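PDB 3D8P: acetyltransferase of GNAT family from Staphylococcus aureus subsp. aureus Mu50, which probably transfers an acetyl group from acetyl-coenzyme A to an acceptor not yet known. Local coordinates for residues A[12-17]-A[40-45]; A[54-59]-A[104-109]; A[83-88]-A[121-126]; A[114-119]-A[145-150]. All blocks are in the same frame, centred on the assembly; numbering follows the deposited sequence. Where two conformers were deposited one is given.

From the N terminus, interaction 1 closes first. It brings the start of helix 14-28 against the start of helix 44-49, and the loop it closes carries the calcium site. The other three follow it along the chain. Interaction 2 opens on strand 54-59 and closes on helix 95-109. Interaction 3 opens between those segments, on strand 78-86, and closes beyond them at helix 124-132, so it crosses interaction 2. Interaction 4 opens on strand 114-119 before interaction 3 closes, and crosses it in turn. Interactions 2 and 4 are in series. Interactions 2, 3 and 4 tie helices and a late loop to one mixed sheet, and none is nested in another.

Interaction 1. Residues A[12-17]-A[40-45]. With ACT (acetate ion), chain D.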
# COMPACT_ATOMS: atom_id res chain seq x y z
N SER A 12 12.54 10.64 -8.53
CA SER A 12 12.51 12.03 -8.10
C SER A 12 11.69 12.18 -6.84
O SER A 12 11.94 13.10 -6.06
CB SER A 12 11.95 12.94 -9.20
OG SER A 12 10.63 12.60 -9.61
N TYR A 13 10.75 11.26 -6.61
CA TYR A 13 9.82 11.33 -5.49
C TYR A 13 10.33 10.68 -4.21
O TYR A 13 9.62 10.71 -3.21
CB TYR A 13 8.49 10.71 -5.87
CG TYR A 13 7.57 11.57 -6.70
CD1 TYR A 13 6.85 12.61 -6.12
CD2 TYR A 13 7.39 11.32 -8.06
CE1 TYR A 13 5.99 13.39 -6.87
CE2 TYR A 13 6.52 12.10 -8.82
CZ TYR A 13 5.81 13.12 -8.23
OH TYR A 13 4.95 13.91 -9.00
N LYS A 14 11.54 10.12 -4.23
CA LYS A 14 12.09 9.39 -3.06
C LYS A 14 11.92 10.12 -1.73
O LYS A 14 11.32 9.59 -0.81
CB LYS A 14 13.57 9.06 -3.23
CG LYS A 14 14.13 8.34 -2.01
CD LYS A 14 15.54 7.83 -2.23
CE LYS A 14 16.09 7.23 -0.94
NZ LYS A 14 17.46 6.63 -1.12
N GLU A 15 12.47 11.32 -1.63
CA GLU A 15 12.48 12.02 -0.35
C GLU A 15 11.07 12.52 0.06
O GLU A 15 10.71 12.47 1.24
CB GLU A 15 13.52 13.16 -0.37
CG GLU A 15 14.98 12.65 -0.45
CD GLU A 15 15.37 11.74 0.73
OE1 GLU A 15 14.75 11.88 1.79
OE2 GLU A 15 16.25 10.88 0.59
N GLU A 16 10.30 12.99 -0.92
CA GLU A 16 8.93 13.40 -0.68
C GLU A 16 8.08 12.24 -0.16
O GLU A 16 7.32 12.41 0.79
CB GLU A 16 8.28 14.00 -1.94
CG GLU A 16 6.94 14.68 -1.62
CD GLU A 16 6.19 15.18 -2.84
OE1 GLU A 16 6.78 15.31 -3.92
OE2 GLU A 16 4.98 15.47 -2.71
N LEU A 17 8.23 11.07 -0.79
CA LEU A 17 7.49 9.87 -0.42
C LEU A 17 7.77 9.47 1.01
O LEU A 17 6.86 9.24 1.78
CB LEU A 17 7.86 8.71 -1.34
CG LEU A 17 7.17 7.37 -1.03
CD1 LEU A 17 5.69 7.56 -1.11
CD2 LEU A 17 7.58 6.24 -1.96
N ASP A 40 12.81 -0.69 2.65
CA ASP A 40 12.22 -0.85 1.31
C ASP A 40 11.98 0.50 0.66
O ASP A 40 12.13 0.61 -0.54
CB ASP A 40 10.90 -1.67 1.31
CG ASP A 40 9.86 -1.14 2.28
OD1 ASP A 40 10.20 -1.01 3.48
OD2 ASP A 40 8.70 -0.91 1.85
N LEU A 41 11.65 1.51 1.47
CA LEU A 41 11.45 2.86 0.95
C LEU A 41 12.73 3.53 0.40
O LEU A 41 12.64 4.48 -0.35
CB LEU A 41 10.80 3.75 2.01
CG LEU A 41 9.44 3.37 2.57
CD1 LEU A 41 8.99 4.42 3.60
CD2 LEU A 41 8.42 3.17 1.43
N GLU A 42 13.90 3.02 0.76
CA GLU A 42 15.16 3.58 0.28
C GLU A 42 15.44 3.22 -1.18
O GLU A 42 16.23 3.90 -1.85
CB GLU A 42 16.35 3.05 1.12
CG GLU A 42 16.34 3.41 2.59
CD GLU A 42 16.28 4.91 2.86
OE1 GLU A 42 16.64 5.72 1.97
OE2 GLU A 42 15.89 5.29 3.99
N ASN A 43 14.84 2.13 -1.65
CA ASN A 43 15.09 1.59 -2.98
C ASN A 43 13.72 1.08 -3.54
O ASN A 43 13.56 -0.11 -3.66
CB ASN A 43 16.12 0.39 -2.94
CG ASN A 43 17.48 0.66 -2.12
OD1 ASN A 43 17.51 0.60 -0.87
ND2 ASN A 43 18.61 0.80 -2.84
N ILE A 44 12.77 1.96 -3.87
CA ILE A 44 11.43 1.55 -4.33
C ILE A 44 11.48 0.85 -5.68
O ILE A 44 10.80 -0.16 -5.85
CB ILE A 44 10.36 2.74 -4.41
CG1 ILE A 44 9.98 3.33 -3.04
CG2 ILE A 44 9.05 2.29 -5.06
CD1 ILE A 44 9.15 2.47 -2.16
N GLU A 45 12.25 1.38 -6.63
CA GLU A 45 12.39 0.73 -7.94
C GLU A 45 12.86 -0.70 -7.73
O GLU A 45 12.27 -1.62 -8.27
CB GLU A 45 13.35 1.47 -8.92
CG GLU A 45 12.84 2.85 -9.39
CD GLU A 45 13.52 3.39 -10.68
OE1 GLU A 45 14.53 2.80 -11.17
OE2 GLU A 45 13.00 4.43 -11.20
C ACT D . 14.89 4.75 -5.53
O ACT D . 14.46 3.73 -6.15
OXT ACT D . 14.05 5.68 -5.42
CH3 ACT D . 16.29 4.87 -4.97
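Lys14 NZ is gripped by two oxygens of one residue, Glu42. The firmer bond runs 3.1 Å from Lys14 NZ to Glu42 O. It lies in the carbonyl plane, on a lone pair, with a C=O...N angle of 128°. The second links Lys14 NZ to Glu42 OE1 at 3.3 Å, a weak hydrogen bond within a salt bridge. Lys14 spans the gap because every torsion is extended, starting with chi1 at 179°. Glu42 is bent at chi2 (-57°), which swings its carboxylate back beside the lysine end. Glu42 OE2 pairs with Arg35. Two cations thus flank the carboxylate and would tend to keep it ionised. An acetate ion, probably from the crystallisation liquor, lies alongside the lysine chain. Its O accepts a bond from Glu45 N at 3.3 Å, and Tyr9 OH binds the same ion. The apolar part is a tip-to-tip meeting of Leu17 CD2 and Ile44 CG1, 3.9 Å apart. The calcium held by Asp34, Asp36 and Asp37 is about 11 Å from the Glu42 side chain. The contact joins the first turn of helix 14-28 to the start of helix 44-49 and the turn just before it. Both helices rest on strand 54-59, where Phe55 packs against Leu17 and Ile44.

Interaction 2. Residues A[54-59]-A[104-109]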
# COMPACT_ATOMS: atom_id res chain seq x y z
N GLN A 54 4.44 -3.31 -7.79
CA GLN A 54 3.88 -2.03 -8.19
C GLN A 54 4.10 -0.98 -7.12
O GLN A 54 4.20 -1.27 -5.95
CB GLN A 54 2.37 -2.15 -8.39
CG GLN A 54 1.90 -3.13 -9.47
CD GLN A 54 0.41 -3.43 -9.36
OE1 GLN A 54 -0.40 -2.52 -9.28
NE2 GLN A 54 0.05 -4.71 -9.35
N PHE A 55 4.21 0.27 -7.54
CA PHE A 55 4.15 1.38 -6.61
C PHE A 55 3.59 2.59 -7.36
O PHE A 55 4.19 3.08 -8.34
CB PHE A 55 5.50 1.66 -5.91
CG PHE A 55 5.33 2.27 -4.57
CD1 PHE A 55 4.84 3.57 -4.45
CD2 PHE A 55 5.56 1.54 -3.42
CE1 PHE A 55 4.64 4.15 -3.23
CE2 PHE A 55 5.36 2.11 -2.18
CZ PHE A 55 4.90 3.42 -2.08
N TRP A 56 2.42 3.03 -6.91
CA TRP A 56 1.67 4.11 -7.53
C TRP A 56 1.53 5.28 -6.58
O TRP A 56 1.48 5.11 -5.35
CB TRP A 56 0.27 3.63 -7.94
CG TRP A 56 0.25 2.41 -8.83
CD1 TRP A 56 -0.07 1.13 -8.45
CD2 TRP A 56 0.55 2.36 -10.23
NE1 TRP A 56 0.03 0.28 -9.53
CE2 TRP A 56 0.40 1.01 -10.63
CE3 TRP A 56 0.91 3.31 -11.19
CZ2 TRP A 56 0.61 0.59 -11.95
CZ3 TRP A 56 1.12 2.91 -12.49
CH2 TRP A 56 0.98 1.54 -12.85
N LEU A 57 1.51 6.48 -7.16
CA LEU A 57 1.32 7.71 -6.40
C LEU A 57 0.08 8.41 -6.91
O LEU A 57 -0.11 8.54 -8.11
CB LEU A 57 2.50 8.66 -6.59
CG LEU A 57 3.88 8.08 -6.30
CD1 LEU A 57 4.94 9.11 -6.59
CD2 LEU A 57 3.96 7.59 -4.84
N ALA A 58 -0.74 8.88 -5.98
CA ALA A 58 -1.83 9.79 -6.30
C ALA A 58 -1.21 11.16 -6.11
O ALA A 58 -0.61 11.44 -5.04
CB ALA A 58 -3.00 9.58 -5.38
N ILE A 59 -1.32 12.01 -7.14
CA ILE A 59 -0.71 13.31 -7.11
C ILE A 59 -1.74 14.40 -7.46
O ILE A 59 -2.68 14.18 -8.21
CB ILE A 59 0.53 13.37 -8.06
CG1 ILE A 59 0.13 13.16 -9.53
CG2 ILE A 59 1.60 12.34 -7.64
CD1 ILE A 59 1.25 13.47 -10.56
N ILE A 104 -5.70 -3.32 -8.50
CA ILE A 104 -6.51 -4.47 -8.92
C ILE A 104 -6.44 -4.68 -10.44
O ILE A 104 -6.23 -5.79 -10.92
CB ILE A 104 -7.95 -4.38 -8.38
CG1 ILE A 104 -7.91 -4.68 -6.87
CG2 ILE A 104 -8.90 -5.39 -9.08
CD1 ILE A 104 -9.09 -4.18 -6.16
N MSE A 105 -6.57 -3.60 -11.20
CA MSE A 105 -6.47 -3.67 -12.66
C MSE A 105 -5.10 -4.19 -13.11
O MSE A 105 -5.01 -5.01 -14.02
CB MSE A 105 -6.72 -2.29 -13.25
CG MSE A 105 -6.70 -2.23 -14.75
SE MSE A 105 -5.92 -0.53 -15.35
CE MSE A 105 -4.04 -0.80 -14.77
N THR A 106 -4.04 -3.70 -12.47
CA THR A 106 -2.68 -4.12 -12.83
C THR A 106 -2.44 -5.58 -12.45
O THR A 106 -1.75 -6.30 -13.16
CB THR A 106 -1.62 -3.17 -12.19
OG1 THR A 106 -1.99 -1.81 -12.46
CG2 THR A 106 -0.18 -3.45 -12.72
N CYS A 107 -3.01 -6.01 -11.33
CA CYS A 107 -2.91 -7.40 -10.91
C CYS A 107 -3.59 -8.33 -11.92
O CYS A 107 -3.09 -9.42 -12.21
CB CYS A 107 -3.59 -7.60 -9.55
SG CYS A 107 -2.70 -6.97 -8.16
N LYS A 108 -4.72 -7.90 -12.46
CA LYS A 108 -5.41 -8.70 -13.46
C LYS A 108 -4.57 -8.87 -14.72
O LYS A 108 -4.47 -9.98 -15.26
CB LYS A 108 -6.80 -8.12 -13.76
CG LYS A 108 -7.73 -8.29 -12.55
CD LYS A 108 -9.12 -7.73 -12.78
CE LYS A 108 -10.06 -7.98 -11.57
NZ LYS A 108 -11.40 -7.35 -11.84
N GLU A 109 -3.93 -7.79 -15.18
CA GLU A 109 -3.05 -7.88 -16.33
C GLU A 109 -1.88 -8.83 -16.06
O GLU A 109 -1.42 -9.52 -16.95
CB GLU A 109 -2.45 -6.52 -16.70
CG GLU A 109 -3.42 -5.47 -17.17
CD GLU A 109 -2.79 -4.07 -17.21
OE1 GLU A 109 -1.58 -3.94 -16.88
OE2 GLU A 109 -3.50 -3.11 -17.54
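The flat amide of Gln54 carries the methyl of Thr106 over it. Thr106 CG2 lies 3.4 Å from Gln54 CD and is about equally far from the amide oxygen and nitrogen. Thr106 CB comes closer to the oxygen, 3.2 Å from Gln54 OE1. The Trp56 indole meets the same amide oxygen at its edge. Trp56 NE1 donates to Gln54 OE1 at 2.8 Å, nearly straight at 174°. The oxygen is 2° out of the ring plane, and the indole nitrogen lies in the carbonyl plane, on a lone pair. This bond fixes the rotation of the buried amide, which stands steeply to the indole. Thr106 OG1 approaches the indole obliquely, 3.6 Å from Trp56 CZ2. Its hydrogen bond goes to Lys102 O, one turn earlier. Thr106 chi1 of -49° sets the hydroxyl for that bond and leaves CG2 to meet Gln54. Lys102 also makes a cation-pi contact with Trp56. Cys107 SG lies by the amide nitrogen, 3.8 Å from Gln54 NE2. Here helix 95-109 packs on the sheet, its segment running roughly antiparallel to strand 54-59 with axes 10.6 Å apart. Strands 5-8 and 65-73 flank that strand on its two sides.

Interaction 3. Residues A[83-88]-A[121-126]; sequences KMFVDK and DKFISA. With EDO (1,2-ethanediol), chain F; EDO (1,2-ethanediol), chain G; ACT (acetate ion), chain E.
Phe85 and Phe123 make an offset edge-to-face (T-shaped) pair. The edge of Phe85 points at the face of Phe123, with centroids 5.9 Å apart and planes at 77°. The closest carbons are Phe85 CE1 and Phe123 CZ, at 3.9 Å. With chi1 at -65° the Phe123 side chain points from an inverse gamma turn, just before helix 124-132, toward the strand. Behind the pair, Phe85 packs on Phe20, Ile21 and Ile24 of helix 14-28, and Phe123 meets Phe29. In the GNAT fold the strands matching 78-86 and 114-119 splay apart, and acetyl-coenzyme A usually lies in that gap. Small molecules, probably from the crystallisation liquor, sit here, consistent with such a pocket. Their apolar contacts are with the rings: one ethanediol puts C1 over the centre of the Phe123 ring, 3.6 Å above its plane. The methyl of an acetate ion touches both rings, 3.5 Å from Phe85 CD1. The polar bonds use the backbone of strand 78-86. The first ethanediol donates through O1 to Met84 O at 2.8 Å. Met84 N donates to O2 of a second ethanediol at 2.9 Å. Val86 N makes a longer bond to acetate OXT, 3.3 Å.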
# COMPACT_ATOMS: atom_id res chain seq x y z
N LYS A 83 2.23 -0.08 2.18
CA LYS A 83 2.36 1.38 2.24
C LYS A 83 1.22 2.13 1.58
O LYS A 83 1.45 3.00 0.73
CB LYS A 83 3.70 1.82 1.59
CG LYS A 83 4.93 1.09 2.09
CD LYS A 83 5.26 1.29 3.57
CE LYS A 83 6.49 0.46 3.96
NZ LYS A 83 6.70 0.33 5.42
N MSE A 84 -0.02 1.78 1.94
CA MSE A 84 -1.17 2.53 1.47
C MSE A 84 -1.48 3.68 2.44
O MSE A 84 -1.72 3.46 3.62
CB MSE A 84 -2.40 1.66 1.27
CG MSE A 84 -3.49 2.48 0.58
SE MSE A 84 -5.08 1.47 0.27
CE MSE A 84 -5.91 2.79 -0.83
N PHE A 85 -1.42 4.89 1.92
CA PHE A 85 -1.58 6.11 2.70
C PHE A 85 -2.28 7.16 1.85
O PHE A 85 -2.07 7.20 0.65
CB PHE A 85 -0.24 6.66 3.17
CG PHE A 85 0.42 5.83 4.21
CD1 PHE A 85 0.08 5.98 5.55
CD2 PHE A 85 1.38 4.91 3.87
CE1 PHE A 85 0.68 5.21 6.54
CE2 PHE A 85 1.97 4.12 4.86
CZ PHE A 85 1.61 4.27 6.18
N VAL A 86 -3.09 8.00 2.49
CA VAL A 86 -3.82 9.07 1.82
C VAL A 86 -3.75 10.28 2.72
O VAL A 86 -3.96 10.18 3.91
CB VAL A 86 -5.30 8.70 1.53
CG1 VAL A 86 -6.09 9.91 0.97
CG2 VAL A 86 -5.36 7.51 0.58
N ASP A 87 -3.42 11.42 2.14
CA ASP A 87 -3.36 12.67 2.88
C ASP A 87 -4.71 12.88 3.61
O ASP A 87 -5.77 12.64 3.04
CB ASP A 87 -3.06 13.79 1.89
CG ASP A 87 -2.72 15.09 2.58
OD1 ASP A 87 -3.59 15.63 3.28
OD2 ASP A 87 -1.58 15.56 2.40
N LYS A 88 -4.63 13.31 4.88
CA LYS A 88 -5.82 13.55 5.72
C LYS A 88 -6.75 14.56 5.05
O LYS A 88 -7.96 14.38 5.03
CB LYS A 88 -5.43 14.04 7.13
N ASP A 121 -3.62 -2.15 14.41
CA ASP A 121 -4.97 -1.81 14.84
C ASP A 121 -5.16 -0.29 14.91
O ASP A 121 -6.30 0.18 14.89
CB ASP A 121 -5.30 -2.48 16.18
CG ASP A 121 -6.73 -3.01 16.22
OD1 ASP A 121 -7.42 -2.86 15.19
OD2 ASP A 121 -7.14 -3.58 17.26
N LYS A 122 -4.05 0.46 14.99
CA LYS A 122 -4.06 1.93 15.10
C LYS A 122 -4.64 2.60 13.85
O LYS A 122 -5.18 3.70 13.93
CB LYS A 122 -2.63 2.48 15.35
CG LYS A 122 -2.02 2.17 16.73
N PHE A 123 -4.52 1.94 12.69
CA PHE A 123 -5.15 2.43 11.46
C PHE A 123 -6.62 1.98 11.44
O PHE A 123 -6.99 1.11 10.66
CB PHE A 123 -4.40 1.96 10.20
CG PHE A 123 -3.01 2.50 10.08
CD1 PHE A 123 -2.79 3.87 9.92
CD2 PHE A 123 -1.90 1.65 10.12
CE1 PHE A 123 -1.50 4.38 9.81
CE2 PHE A 123 -0.61 2.16 10.00
CZ PHE A 123 -0.41 3.52 9.85
N ILE A 124 -7.42 2.63 12.29
CA ILE A 124 -8.84 2.31 12.48
C ILE A 124 -9.65 2.44 11.18
O ILE A 124 -10.37 1.52 10.79
CB ILE A 124 -9.46 3.24 13.58
CG1 ILE A 124 -8.86 2.93 14.96
CG2 ILE A 124 -10.97 3.10 13.63
CD1 ILE A 124 -9.10 4.02 16.02
N SER A 125 -9.54 3.59 10.53
CA SER A 125 -10.26 3.85 9.30
C SER A 125 -9.85 2.91 8.16
O SER A 125 -10.68 2.47 7.38
CB SER A 125 -10.05 5.31 8.89
OG SER A 125 -10.52 5.53 7.57
N ALA A 126 -8.56 2.62 8.05
CA ALA A 126 -8.06 1.72 7.01
C ALA A 126 -8.69 0.33 7.09
O ALA A 126 -8.88 -0.31 6.06
CB ALA A 126 -6.54 1.60 7.07
C1 EDO F . -1.72 1.97 6.44
O1 EDO F . -0.85 1.52 5.39
C2 EDO F . -3.08 1.30 6.34
O2 EDO F . -2.98 -0.11 6.63
C1 EDO G . -1.14 -2.72 3.96
O1 EDO G . -0.20 -2.48 5.00
C2 EDO G . -1.18 -1.56 2.99
O2 EDO G . -0.76 -0.41 3.70
C ACT E . -4.00 6.00 6.29
O ACT E . -4.73 5.08 6.77
OXT ACT E . -4.18 6.36 5.09
CH3 ACT E . -2.96 6.66 7.11

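Interaction 4. Residues A[114-119]-A[145-150]. With EDO (1,2-ethanediol), chain G; EDO (1,2-ethanediol), chain F.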
# COMPACT_ATOMS: atom_id res chain seq x y z
N GLY A 114 -4.67 -12.84 -6.08
CA GLY A 114 -5.15 -12.31 -4.82
C GLY A 114 -4.17 -11.40 -4.17
O GLY A 114 -3.03 -11.39 -4.56
N ILE A 115 -4.64 -10.69 -3.15
CA ILE A 115 -3.91 -9.67 -2.43
C ILE A 115 -4.09 -9.87 -0.94
O ILE A 115 -5.22 -9.80 -0.42
CB ILE A 115 -4.44 -8.23 -2.79
CG1 ILE A 115 -4.45 -8.00 -4.31
CG2 ILE A 115 -3.62 -7.15 -2.06
CD1 ILE A 115 -5.01 -6.65 -4.75
N TYR A 116 -2.97 -10.12 -0.26
CA TYR A 116 -2.91 -10.21 1.18
C TYR A 116 -2.41 -8.88 1.71
O TYR A 116 -1.75 -8.14 1.01
CB TYR A 116 -1.93 -11.31 1.62
CG TYR A 116 -2.41 -12.72 1.42
CD1 TYR A 116 -3.13 -13.36 2.42
CD2 TYR A 116 -2.14 -13.44 0.26
CE1 TYR A 116 -3.58 -14.64 2.27
CE2 TYR A 116 -2.60 -14.75 0.10
CZ TYR A 116 -3.31 -15.34 1.13
OH TYR A 116 -3.78 -16.62 1.04
N LEU A 117 -2.71 -8.58 2.96
CA LEU A 117 -2.10 -7.44 3.63
C LEU A 117 -2.12 -7.66 5.13
O LEU A 117 -2.96 -8.39 5.65
CB LEU A 117 -2.79 -6.11 3.26
CG LEU A 117 -4.20 -5.79 3.75
CD1 LEU A 117 -4.18 -5.13 5.10
CD2 LEU A 117 -4.93 -4.94 2.75
N GLY A 118 -1.16 -7.04 5.81
CA GLY A 118 -1.14 -6.94 7.25
C GLY A 118 -1.17 -5.44 7.56
O GLY A 118 -0.62 -4.64 6.81
N THR A 119 -1.80 -5.07 8.66
CA THR A 119 -1.87 -3.68 9.09
C THR A 119 -1.94 -3.65 10.63
O THR A 119 -2.07 -4.67 11.27
CB THR A 119 -3.03 -2.94 8.37
OG1 THR A 119 -2.93 -1.54 8.63
CG2 THR A 119 -4.40 -3.47 8.78
N SER A 145 3.44 -18.99 3.31
CA SER A 145 4.83 -18.91 3.77
C SER A 145 5.68 -17.78 3.15
O SER A 145 6.64 -17.35 3.78
CB SER A 145 5.54 -20.25 3.55
OG SER A 145 5.57 -20.55 2.16
N SER A 146 5.37 -17.30 1.96
CA SER A 146 6.18 -16.23 1.35
C SER A 146 5.69 -14.85 1.71
O SER A 146 6.28 -13.85 1.28
CB SER A 146 6.32 -16.37 -0.20
OG SER A 146 5.07 -16.35 -0.86
N PHE A 147 4.61 -14.79 2.49
CA PHE A 147 4.13 -13.53 2.98
C PHE A 147 5.07 -13.12 4.13
O PHE A 147 5.20 -13.86 5.11
CB PHE A 147 2.67 -13.63 3.44
CG PHE A 147 2.14 -12.35 4.03
CD1 PHE A 147 2.35 -12.06 5.38
CD2 PHE A 147 1.44 -11.44 3.25
CE1 PHE A 147 1.88 -10.86 5.92
CE2 PHE A 147 0.96 -10.23 3.80
CZ PHE A 147 1.18 -9.95 5.12
N PRO A 148 5.71 -11.93 4.01
CA PRO A 148 6.63 -11.50 5.06
C PRO A 148 5.89 -11.07 6.32
O PRO A 148 5.12 -10.12 6.26
CB PRO A 148 7.37 -10.30 4.44
CG PRO A 148 6.88 -10.15 3.06
CD PRO A 148 5.61 -10.93 2.94
N LYS A 149 6.11 -11.74 7.45
CA LYS A 149 5.37 -11.37 8.67
C LYS A 149 6.09 -10.22 9.40
O LYS A 149 7.30 -10.26 9.56
CB LYS A 149 5.13 -12.59 9.58
CG LYS A 149 4.03 -13.56 9.06
CD LYS A 149 3.63 -14.64 10.08
N LEU A 150 5.33 -9.18 9.77
CA LEU A 150 5.85 -8.02 10.54
C LEU A 150 5.33 -8.04 11.99
O LEU A 150 4.79 -9.05 12.46
CB LEU A 150 5.48 -6.68 9.86
CG LEU A 150 5.96 -6.37 8.43
C1 EDO G . -1.14 -2.72 3.96
O1 EDO G . -0.20 -2.48 5.00
C2 EDO G . -1.18 -1.56 2.99
O2 EDO G . -0.76 -0.41 3.70
C1 EDO F . -1.72 1.97 6.44
O1 EDO F . -0.85 1.52 5.39
C2 EDO F . -3.08 1.30 6.34
O2 EDO F . -2.98 -0.11 6.63
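Phe147 pushes its ring edge against the backbone of strand 114-119. Phe147 CZ lies 3.8 Å from Gly118 N, which sits at the ring edge near its plane. The same carbon is 4.0 Å from Leu117 C. Gly118 has no side chain, and the ring comes up to its main chain directly. Tyr116 CB meets the ring obliquely, 3.7 Å from Phe147 CD2, and Phe147 CE2 is nearly as close. The rest of Tyr116 leads away from the phenylalanine. No hydrogen bond crosses the contact. The ring gets there because Phe147 holds its CG anti to the backbone N (chi1 177°), extending it from the loop toward the strand. In the next shell, Pro148 CD lies over one face of the Phe147 ring, toward its rim, 3.9 Å above the plane. Tyr116 turns its ring to Tyr158 and Pro144. Ser146 OG bonds to Asp75 N and ties down the loop just before Phe147. Leu117 points the other way, and its CB touches an ethanediol whose O1 donates to Gly118 O at 2.8 Å. Strand 114-119 runs between strands 78-86 and 155-160. The loop carrying Phe147 lies on the face of Tyr116 and Gly118. Helices 95-109 and 124-132 pack on the other face, against Ile115 and Leu117 respectively.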